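Local coordinates for dihydrodipicolinate synthase family protein (Sinorhizobium meliloti, PDB 4DNH) that is of unknown function but adopts a TIM-barrel fold and may be an enzyme related to dihydrodipicolinate synthase, at residues Ala41-Asp46 with Glu62-Phe67. Sequence-based numbering, arbitrary orientation.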
loop_
_atom_site.group_PDB
_atom_site.type_symbol
_atom_site.label_atom_id
_atom_site.label_comp_id
_atom_site.label_asym_id
_atom_site.label_seq_id
_atom_site.Cartn_x
_atom_site.Cartn_y
_atom_site.Cartn_z
ATOM N N ALA A 41 0.226 1.816 4.737
ATOM C CA ALA A 41 -0.848 2.021 5.689
ATOM C C ALA A 41 -1.760 3.186 5.319
ATOM O O ALA A 41 -1.305 4.220 4.811
ATOM C CB ALA A 41 -0.275 2.219 7.086
ATOM N N HIS A 42 -3.045 3.018 5.613
ATOM C CA HIS A 42 -4.077 3.994 5.269
ATOM C C HIS A 42 -4.117 5.110 6.283
ATOM O O HIS A 42 -3.467 5.031 7.335
ATOM C CB HIS A 42 -5.436 3.300 5.197
ATOM C CG HIS A 42 -5.960 2.863 6.538
ATOM N ND1 HIS A 42 -5.542 1.742 7.143
ATOM C CD2 HIS A 42 -6.887 3.452 7.397
ATOM C CE1 HIS A 42 -6.177 1.610 8.322
ATOM N NE2 HIS A 42 -6.993 2.660 8.476
ATOM N N VAL A 43 -4.898 6.147 5.973
ATOM C CA VAL A 43 -5.100 7.303 6.846
ATOM C C VAL A 43 -6.521 7.366 7.401
ATOM O O VAL A 43 -7.481 7.194 6.660
ATOM C CB VAL A 43 -4.813 8.619 6.090
ATOM C CG1 VAL A 43 -5.198 9.829 6.945
ATOM C CG2 VAL A 43 -3.344 8.693 5.725
ATOM N N VAL A 44 -6.655 7.624 8.698
ATOM C CA VAL A 44 -7.952 7.869 9.306
ATOM C C VAL A 44 -8.322 9.358 9.239
ATOM O O VAL A 44 -7.623 10.221 9.819
ATOM C CB VAL A 44 -8.002 7.394 10.766
ATOM C CG1 VAL A 44 -9.422 7.526 11.347
ATOM C CG2 VAL A 44 -7.513 5.958 10.838
ATOM N N ALA A 45 -9.425 9.661 8.544
ATOM C CA ALA A 45 -9.930 11.035 8.519
ATOM C C ALA A 45 -10.595 11.442 9.836
ATOM O O ALA A 45 -11.065 10.603 10.604
ATOM C CB ALA A 45 -10.887 11.243 7.349
ATOM N N ASP A 46 -10.656 12.741 10.079
ATOM C CA ASP A 46 -11.362 13.253 11.250
ATOM C C ASP A 46 -12.771 13.621 10.802
ATOM O O ASP A 46 -12.946 14.575 10.047
ATOM C CB ASP A 46 -10.631 14.472 11.820
ATOM C CG ASP A 46 -11.391 15.143 12.956
ATOM O OD1 ASP A 46 -12.419 14.584 13.392
ATOM O OD2 ASP A 46 -10.942 16.229 13.426
ATOM N N GLU A 62 -4.371 10.535 16.169
ATOM C CA GLU A 62 -4.372 9.489 17.173
ATOM C C GLU A 62 -4.778 8.166 16.533
ATOM O O GLU A 62 -4.067 7.165 16.652
ATOM C CB GLU A 62 -5.301 9.873 18.333
ATOM C CG GLU A 62 -5.184 8.984 19.563
ATOM C CD GLU A 62 -6.272 7.912 19.669
ATOM O OE1 GLU A 62 -6.952 7.600 18.665
ATOM O OE2 GLU A 62 -6.452 7.366 20.788
ATOM N N ARG A 63 -5.900 8.167 15.824
ATOM C CA ARG A 63 -6.359 6.960 15.187
ATOM C C ARG A 63 -5.415 6.486 14.061
ATOM O O ARG A 63 -5.187 5.283 13.908
ATOM C CB ARG A 63 -7.779 7.154 14.684
ATOM C CG ARG A 63 -8.638 5.909 14.771
ATOM C CD ARG A 63 -9.365 5.796 16.103
ATOM N NE ARG A 63 -8.463 5.562 17.227
ATOM C CZ ARG A 63 -7.927 4.390 17.569
ATOM N NH1 ARG A 63 -8.183 3.291 16.874
ATOM N NH2 ARG A 63 -7.119 4.321 18.622
ATOM N N THR A 64 -4.857 7.417 13.290
ATOM C CA THR A 64 -3.907 7.079 12.222
ATOM C C THR A 64 -2.634 6.457 12.779
ATOM O O THR A 64 -2.189 5.417 12.295
ATOM C CB THR A 64 -3.561 8.318 11.370
ATOM O OG1 THR A 64 -4.747 8.779 10.714
ATOM C CG2 THR A 64 -2.511 8.013 10.330
ATOM N N LEU A 65 -2.058 7.075 13.814
ATOM C CA LEU A 65 -0.843 6.531 14.428
ATOM C C LEU A 65 -1.088 5.235 15.192
ATOM O O LEU A 65 -0.240 4.349 15.178
ATOM C CB LEU A 65 -0.134 7.557 15.300
ATOM C CG LEU A 65 0.177 8.914 14.673
ATOM C CD1 LEU A 65 0.564 9.930 15.755
ATOM C CD2 LEU A 65 1.258 8.785 13.606
ATOM N N ALA A 66 -2.244 5.102 15.832
ATOM C CA ALA A 66 -2.590 3.834 16.488
ATOM C C ALA A 66 -2.492 2.670 15.509
ATOM O O ALA A 66 -2.114 1.569 15.885
ATOM C CB ALA A 66 -3.965 3.882 17.120
ATOM N N PHE A 67 -2.807 2.917 14.244
ATOM C CA PHE A 67 -2.723 1.846 13.251
ATOM C C PHE A 67 -1.280 1.479 12.849
ATOM O O PHE A 67 -0.992 0.322 12.605
ATOM C CB PHE A 67 -3.586 2.164 12.033
ATOM C CG PHE A 67 -3.668 1.046 11.062
ATOM C CD1 PHE A 67 -4.494 -0.051 11.314
ATOM C CD2 PHE A 67 -2.909 1.071 9.889
ATOM C CE1 PHE A 67 -4.569 -1.106 10.417
ATOM C CE2 PHE A 67 -2.984 0.021 8.995
ATOM C CZ PHE A 67 -3.812 -1.070 9.260
#
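One face of the F67 ring receives H42 edge-on: CE1 of H42 stands 3.4 Å above the phenyl plane over its centre. The planes meet at 58° with centroids 4.4 Å apart, an edge-to-face (T-shaped) pair. At the F67 rim, close to the ring plane, A41 CB lies 4.0 Å from F67 CE2. These contacts belong to the first strand-to-helix connection of a TIM barrel, where the loop after strand 37-40 packs against helix 61-73. CG of F67 is anti to its backbone N (chi1 -173°). The imidazole is further fixed by a hydrogen bond between ND1 and D280 OD2 and a weak one between NE2 and Q337 OE1, so both its nitrogens have partners. An alanine in place of F67 would probably leave the H42 edge without its aromatic face and open a gap beside A41 CB. One turn earlier on the helix, V44 and R63 lie side by side, V44 CG1 coming within 3.7 Å of R63 CB. The R63 guanidinium then turns away, with E62 OE2 at its edge and in its plane, NE reaching E62 OE1 at 2.9 Å in a salt bridge while NH1 bonds to the carbonyl of L336. T64 OG1, also hydrogen-bonded to D60 O, accepts the bond that joins the two segments: V44 N to T64 OG1, 3.0 Å, bent to 145° at the hydrogen.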